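PDB 4RXU: periplasmic sugar-binding protein from Chloroflexus aurantiacus, which binds beta-D-glucopyranose and probably serves as the solute-binding component of an ABC-type sugar transporter. Local coordinates for residues A[303-306]-A[307-310]; A[297-300]-A[301-304]; A[213-216]-A[217-221]. All coordinates share one frame; numbering follows the deposited sequence.

Contact 1. Residues A[303-306]-A[307-310]; sequences LVQD and AIKA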
loop_
_atom_site.group_PDB
_atom_site.type_symbol
_atom_site.label_atom_id
_atom_site.label_comp_id
_atom_site.label_asym_id
_atom_site.label_seq_id
_atom_site.Cartn_x
_atom_site.Cartn_y
_atom_site.Cartn_z
ATOM N N LEU A 303 6.946 -3.472 10.766
ATOM C CA LEU A 303 7.625 -3.662 9.494
ATOM C C LEU A 303 9.091 -3.244 9.647
ATOM O O LEU A 303 10.014 -3.965 9.237
ATOM C CB LEU A 303 6.934 -2.848 8.401
ATOM C CG LEU A 303 7.206 -3.361 6.976
ATOM C CD1 LEU A 303 6.408 -4.619 6.680
ATOM C CD2 LEU A 303 6.911 -2.297 5.933
ATOM N N VAL A 304 9.301 -2.078 10.257
ATOM C CA VAL A 304 10.632 -1.563 10.478
ATOM C C VAL A 304 11.449 -2.531 11.328
ATOM O O VAL A 304 12.599 -2.850 11.001
ATOM C CB VAL A 304 10.556 -0.163 11.121
ATOM C CG1 VAL A 304 11.831 0.188 11.878
ATOM C CG2 VAL A 304 10.226 0.879 10.054
ATOM N N GLN A 305 10.878 -2.979 12.443
ATOM C CA GLN A 305 11.633 -3.875 13.332
ATOM C C GLN A 305 11.944 -5.197 12.642
ATOM O O GLN A 305 13.022 -5.736 12.810
ATOM C CB GLN A 305 10.921 -4.109 14.664
ATOM C CG GLN A 305 11.887 -4.397 15.817
ATOM C CD GLN A 305 12.772 -3.201 16.157
ATOM O OE1 GLN A 305 12.315 -2.049 16.199
ATOM N NE2 GLN A 305 14.040 -3.467 16.390
ATOM N N ASP A 306 10.988 -5.715 11.860
ATOM C CA ASP A 306 11.206 -6.955 11.103
ATOM C C ASP A 306 12.395 -6.815 10.170
ATOM O O ASP A 306 13.234 -7.697 10.073
ATOM C CB ASP A 306 9.955 -7.370 10.337
ATOM C CG ASP A 306 8.945 -8.069 11.206
ATOM O OD1 ASP A 306 9.244 -8.401 12.381
ATOM O OD2 ASP A 306 7.840 -8.303 10.679
ATOM N N ALA A 307 12.492 -5.659 9.532
ATOM C CA ALA A 307 13.621 -5.379 8.626
ATOM C C ALA A 307 14.951 -5.227 9.369
ATOM O O ALA A 307 15.993 -5.716 8.919
ATOM C CB ALA A 307 13.346 -4.130 7.804
ATOM N N ILE A 308 14.914 -4.516 10.481
ATOM C CA ILE A 308 16.132 -4.319 11.266
ATOM C C ILE A 308 16.592 -5.686 11.791
ATOM O O ILE A 308 17.771 -6.037 11.711
ATOM C CB ILE A 308 15.929 -3.304 12.405
ATOM C CG1 ILE A 308 15.688 -1.904 11.831
ATOM C CG2 ILE A 308 17.149 -3.311 13.343
ATOM C CD1 ILE A 308 15.158 -0.902 12.845
ATOM N N LYS A 309 15.670 -6.443 12.361
ATOM C CA LYS A 309 16.003 -7.763 12.904
ATOM C C LYS A 309 16.624 -8.672 11.823
ATOM O O LYS A 309 17.632 -9.366 12.049
ATOM C CB LYS A 309 14.769 -8.406 13.552
ATOM C CG LYS A 309 14.341 -7.747 14.864
ATOM C CD LYS A 309 13.225 -8.504 15.587
ATOM C CE LYS A 309 11.818 -8.075 15.201
ATOM N NZ LYS A 309 10.820 -8.790 16.055
ATOM N N ALA A 310 16.062 -8.652 10.628
ATOM C CA ALA A 310 16.573 -9.504 9.553
ATOM C C ALA A 310 17.956 -9.047 9.157
ATOM O O ALA A 310 18.848 -9.874 8.976
ATOM C CB ALA A 310 15.645 -9.499 8.363
#

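Contact 2. Residues A[297-300]-A[301-304]; sequences FKDV and RTLV. With BGC (beta-D-glucopyranose), chain C.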
loop_
_atom_site.group_PDB
_atom_site.type_symbol
_atom_site.label_atom_id
_atom_site.label_comp_id
_atom_site.label_asym_id
_atom_site.label_seq_id
_atom_site.Cartn_x
_atom_site.Cartn_y
_atom_site.Cartn_z
ATOM N N PHE A 297 -5.045 -0.404 8.867
ATOM C CA PHE A 297 -3.880 -0.033 9.667
ATOM C C PHE A 297 -2.800 -1.071 9.449
ATOM O O PHE A 297 -3.026 -2.250 9.665
ATOM C CB PHE A 297 -4.263 0.009 11.150
ATOM C CG PHE A 297 -3.096 0.127 12.105
ATOM C CD1 PHE A 297 -2.124 1.109 11.923
ATOM C CD2 PHE A 297 -2.967 -0.738 13.185
ATOM C CE1 PHE A 297 -1.064 1.217 12.801
ATOM C CE2 PHE A 297 -1.900 -0.621 14.069
ATOM C CZ PHE A 297 -0.947 0.348 13.862
ATOM N N LYS A 298 -1.631 -0.605 9.023
ATOM C CA LYS A 298 -0.444 -1.422 8.802
ATOM C C LYS A 298 0.640 -0.900 9.744
ATOM O O LYS A 298 1.114 0.222 9.572
ATOM C CB LYS A 298 -0.011 -1.345 7.330
ATOM C CG LYS A 298 -1.168 -1.500 6.340
ATOM C CD LYS A 298 -0.783 -1.874 4.931
ATOM C CE LYS A 298 0.201 -0.894 4.336
ATOM N NZ LYS A 298 0.340 -1.171 2.877
ATOM N N ASP A 299 0.963 -1.668 10.782
ATOM C CA ASP A 299 1.814 -1.161 11.839
ATOM C C ASP A 299 3.252 -1.097 11.351
ATOM O O ASP A 299 3.983 -2.076 11.382
ATOM C CB ASP A 299 1.661 -2.023 13.102
ATOM C CG ASP A 299 2.265 -1.393 14.331
ATOM O OD1 ASP A 299 3.174 -0.532 14.192
ATOM O OD2 ASP A 299 1.821 -1.767 15.440
ATOM N N VAL A 300 3.627 0.091 10.890
ATOM C CA VAL A 300 4.967 0.347 10.375
ATOM C C VAL A 300 6.047 0.098 11.417
ATOM O O VAL A 300 7.182 -0.211 11.073
ATOM C CB VAL A 300 5.052 1.774 9.763
ATOM C CG1 VAL A 300 6.472 2.093 9.312
ATOM C CG2 VAL A 300 4.106 1.916 8.576
ATOM N N ARG A 301 5.725 0.217 12.698
ATOM C CA ARG A 301 6.714 -0.156 13.720
ATOM C C ARG A 301 7.151 -1.620 13.591
ATOM O O ARG A 301 8.327 -1.953 13.746
ATOM C CB ARG A 301 6.168 0.073 15.142
ATOM C CG ARG A 301 5.693 1.488 15.385
ATOM C CD ARG A 301 5.016 1.619 16.728
ATOM N NE ARG A 301 3.812 0.811 16.790
ATOM C CZ ARG A 301 3.008 0.736 17.838
ATOM N NH1 ARG A 301 3.291 1.418 18.949
ATOM N NH2 ARG A 301 1.938 -0.048 17.777
ATOM N N THR A 302 6.187 -2.488 13.284
ATOM C CA THR A 302 6.496 -3.905 13.121
ATOM C C THR A 302 7.313 -4.146 11.848
ATOM O O THR A 302 8.252 -4.928 11.854
ATOM C CB THR A 302 5.221 -4.756 13.070
ATOM O OG1 THR A 302 4.439 -4.471 14.243
ATOM C CG2 THR A 302 5.533 -6.257 13.012
ATOM N N LEU A 303 6.946 -3.472 10.766
ATOM C CA LEU A 303 7.625 -3.662 9.494
ATOM C C LEU A 303 9.091 -3.244 9.647
ATOM O O LEU A 303 10.014 -3.965 9.237
ATOM C CB LEU A 303 6.934 -2.848 8.401
ATOM C CG LEU A 303 7.206 -3.361 6.976
ATOM C CD1 LEU A 303 6.408 -4.619 6.680
ATOM C CD2 LEU A 303 6.911 -2.297 5.933
ATOM N N VAL A 304 9.301 -2.078 10.257
ATOM C CA VAL A 304 10.632 -1.563 10.478
ATOM C C VAL A 304 11.449 -2.531 11.328
ATOM O O VAL A 304 12.599 -2.850 11.001
ATOM C CB VAL A 304 10.556 -0.163 11.121
ATOM C CG1 VAL A 304 11.831 0.188 11.878
ATOM C CG2 VAL A 304 10.226 0.879 10.054
HETATM C C2 BGC C . 2.285 0.880 0.242
HETATM C C3 BGC C . 1.104 1.672 0.766
HETATM C C4 BGC C . 1.183 3.098 0.238
HETATM C C5 BGC C . 1.347 3.116 -1.282
HETATM C C6 BGC C . 1.596 4.498 -1.845
HETATM C C1 BGC C . 2.142 0.945 -1.269
HETATM O O1 BGC C . 3.011 0.074 -1.932
HETATM O O2 BGC C . 2.212 -0.463 0.732
HETATM O O3 BGC C . 1.152 1.647 2.189
HETATM O O4 BGC C . -0.068 3.756 0.521
HETATM O O5 BGC C . 2.422 2.285 -1.674
HETATM O O6 BGC C . 2.644 5.177 -1.150
#

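Contact 3. Residues A[213-216]-A[217-221]; sequences KIIG and QVTTN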
loop_
_atom_site.group_PDB
_atom_site.type_symbol
_atom_site.label_atom_id
_atom_site.label_comp_id
_atom_site.label_asym_id
_atom_site.label_seq_id
_atom_site.Cartn_x
_atom_site.Cartn_y
_atom_site.Cartn_z
ATOM N N LYS A 213 -5.272 -3.799 -17.185
ATOM C CA LYS A 213 -6.241 -3.013 -17.995
ATOM C C LYS A 213 -7.224 -2.263 -17.098
ATOM O O LYS A 213 -7.574 -1.126 -17.365
ATOM C CB LYS A 213 -7.030 -3.884 -18.979
ATOM C CG LYS A 213 -6.159 -4.538 -20.037
ATOM C CD LYS A 213 -6.970 -5.116 -21.165
ATOM C CE LYS A 213 -7.572 -6.432 -20.781
ATOM N NZ LYS A 213 -8.412 -6.906 -21.916
ATOM N N ILE A 214 -7.661 -2.920 -16.027
ATOM C CA ILE A 214 -8.549 -2.262 -15.083
ATOM C C ILE A 214 -7.802 -1.153 -14.371
ATOM O O ILE A 214 -8.277 -0.009 -14.312
ATOM C CB ILE A 214 -9.167 -3.242 -14.052
ATOM C CG1 ILE A 214 -9.996 -4.320 -14.765
ATOM C CG2 ILE A 214 -10.035 -2.479 -13.057
ATOM C CD1 ILE A 214 -10.383 -5.447 -13.825
ATOM N N ILE A 215 -6.625 -1.490 -13.847
ATOM C CA ILE A 215 -5.839 -0.510 -13.107
ATOM C C ILE A 215 -5.550 0.693 -13.992
ATOM O O ILE A 215 -5.614 1.814 -13.542
ATOM C CB ILE A 215 -4.558 -1.142 -12.498
ATOM C CG1 ILE A 215 -4.978 -2.132 -11.416
ATOM C CG2 ILE A 215 -3.549 -0.078 -12.020
ATOM C CD1 ILE A 215 -3.868 -3.048 -10.969
ATOM N N GLY A 216 -5.284 0.466 -15.269
ATOM C CA GLY A 216 -5.019 1.606 -16.172
ATOM C C GLY A 216 -6.155 2.605 -16.227
ATOM O O GLY A 216 -5.953 3.800 -16.364
ATOM N N GLN A 217 -7.379 2.086 -16.174
ATOM C CA GLN A 217 -8.571 2.941 -16.220
ATOM C C GLN A 217 -8.871 3.647 -14.901
ATOM O O GLN A 217 -9.514 4.707 -14.901
ATOM C CB GLN A 217 -9.793 2.124 -16.597
ATOM C CG GLN A 217 -9.805 1.711 -18.039
ATOM C CD GLN A 217 -11.169 1.193 -18.430
ATOM O OE1 GLN A 217 -11.797 0.460 -17.676
ATOM N NE2 GLN A 217 -11.616 1.546 -19.614
ATOM N N VAL A 218 -8.430 3.056 -13.795
ATOM C CA VAL A 218 -8.806 3.551 -12.454
ATOM C C VAL A 218 -7.609 3.945 -11.587
ATOM O O VAL A 218 -7.755 4.156 -10.400
ATOM C CB VAL A 218 -9.756 2.583 -11.693
ATOM C CG1 VAL A 218 -10.972 2.238 -12.549
ATOM C CG2 VAL A 218 -9.047 1.315 -11.213
ATOM N N THR A 219 -6.438 4.108 -12.186
ATOM C CA THR A 219 -5.240 4.357 -11.392
ATOM C C THR A 219 -5.205 5.767 -10.848
ATOM O O THR A 219 -5.496 6.732 -11.552
ATOM C CB THR A 219 -3.916 4.011 -12.123
ATOM O OG1 THR A 219 -2.835 4.151 -11.199
ATOM C CG2 THR A 219 -3.653 4.910 -13.339
ATOM N N THR A 220 -4.823 5.843 -9.581
ATOM C CA THR A 220 -4.527 7.092 -8.909
ATOM C C THR A 220 -3.055 7.447 -9.020
ATOM O O THR A 220 -2.664 8.555 -8.662
ATOM C CB THR A 220 -4.828 6.986 -7.426
ATOM O OG1 THR A 220 -3.947 6.007 -6.839
ATOM C CG2 THR A 220 -6.247 6.602 -7.188
ATOM N N ASN A 221 -2.224 6.487 -9.457
ATOM C CA ASN A 221 -0.763 6.662 -9.449
ATOM C C ASN A 221 -0.224 7.076 -8.069
ATOM O O ASN A 221 0.820 7.737 -7.969
ATOM C CB ASN A 221 -0.337 7.674 -10.509
ATOM C CG ASN A 221 -0.426 7.113 -11.908
ATOM O OD1 ASN A 221 -0.213 5.931 -12.126
ATOM N ND2 ASN A 221 -0.725 7.966 -12.863
HETATM O O HOH W 1 -7.463 6.686 -15.943
#

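Contact 1. Residues A[303-306]-A[307-310]
Val-304 places CG1 opposite its own backbone nitrogen (chi1 157°), while Ile-308 sets CG1 opposite its carbonyl carbon (chi1 -67°) and runs extended to CD1. These torsions bring Val-304 CG1 and Ile-308 CD1 to 3.6 Å. The two side chains lie side by side and point the same way, one helical turn apart, and they meet through one methyl group each. Ile-308 also leans on the backbone. Its CG1 lies 3.3 Å from Val-304 O, the same oxygen that accepts a hydrogen bond from Ile-308 N.

On the more exposed flank, Gln-305 and Lys-309 cross at about a right angle. The Lys-309 chain is bent, and this carries its end back along the helix. Its CE then rests 3.7 Å from Gln-305 CG, a contact of methylene groups. Lys-309 NZ stops 4.0 Å from Asp-306 OD1. Opposite charges face each other here, but beyond salt-bridge range, so any attraction is probably modest. Both Lys-309 approaches belong to one of two deposited conformers, which makes them doubtful as fixed features. The other carboxylate oxygen, Asp-306 OD2, has a weak hydrogen bond to Ser-338 OG.

Four i to i+4 backbone bonds run through the segment, as in a regular alpha helix. The shortest joins Lys-309 N to Gln-305 O at 2.8 Å. The small CB of Ala-310 lies 3.5 Å from Asp-306 O.

The helix is amphipathic, with its buried side in one lobe of the periplasmic binding protein fold. Val-304 and Ile-308 pack against helix 44-59. Leu-303, Val-304, Ala-307 and Ala-310 lie on strand 113-117, and Leu-303 and Asp-306 also touch strand 129-133.

Contact 2. Residues A[297-300]-A[301-304]
Asp-299 and Arg-301 form a salt bridge at the start of helix 300-315, where Asp-299 is the N-cap. This is the tight part of the contact. A bend at chi3 (-64°) turns the guanidinium back, and it grips the carboxylate side-on with two nitrogens. Arg-301 NE meets Asp-299 OD1 at 3.0 Å in a nearly straight bond (170°), on the syn lone pair. Arg-301 NH2 reaches Asp-299 OD2 at 2.9 Å. The two flat groups are nearly coplanar, 20° apart. Asp-299 OD1 also accepts a weak capping bond from Arg-301 N, so two N-H groups of one residue share that oxygen. Arg-301 NH1 is held by Ser-355 O. A leucine in place of Arg-301 would probably leave the Asp-299 carboxylate without its charged mate and freer to turn.

Side chains meet more loosely elsewhere. On the partly exposed side, Thr-302 OG1 stays 3.8 Å from Asp-299 CG. On the buried side, Val-300 CG1 and Val-304 CG2 are 4.0 Å apart, though Val-304 N bonds to Val-300 O at 2.9 Å. Before the cap, Lys-298 enters the glucose pocket, and its NZ donates to O2 of the sugar at 2.9 Å and to O3 at 3.0 Å.

Contact 3. Residues A[213-216]-A[217-221]
The flat peptide group of Ile-215 is met over one face by Val-218 N, which hydrogen-bonds to Ile-215 O at 3.1 Å. The donor stands 67° out of the carbonyl plane, so it does not use a lone pair. Thr-219 CB packs 3.1 Å from the same oxygen. The flat amide of Gln-217 is held outside the segments: OE1 accepts from Glu-196 N and bonds to Ser-194 OG, and NE2 bonds to Ser-195 OG. These bonds fix its rotation.

Apolar contacts are light. Ile-215 CG2 lies 4.1 Å from Thr-219 CB, where the side chains run across one another. Ile-214 CG2 and Val-218 CG2 are 4.3 Å apart. The backbone bonds from Gln-217 N to Lys-213 O and Ile-214 O are weak, as is that from Val-218 N to Ile-214 O. One water donates to Gly-216 O at 3.3 Å, and weakly to Gln-217 O.

A chi1 of -174° puts Thr-219 OG1 on the far side from its own N, where it bonds to Gly-162 O and accepts from Asn-221 N at 3.0 Å. The latter bond makes an ST turn near the C-terminal end of helix 208-218, leading to Trp-222 of the glucose pocket.

Along the chain the order is contact 3, contact 2, contact 1. Contacts 1 and 2 share Leu-303 and Val-304 on helix 300-315, and their centres are about 10 Å apart. Contact 2 joins strand 295-298 of the mixed sheet to that helix, and contact 1 continues along it. Contact 3 lies towards the C-terminal end of helix 208-218, on the opposite side of the chain's centre. Its centre is about 32 Å from that of contact 1 and about 27 Å from that of contact 2, with nearest atoms about 18 Å and 13 Å away. Contact 2 supplies Lys-298 to the glucose site, and contact 3 runs up to Trp-222, so both sides of the fold contribute to the pocket.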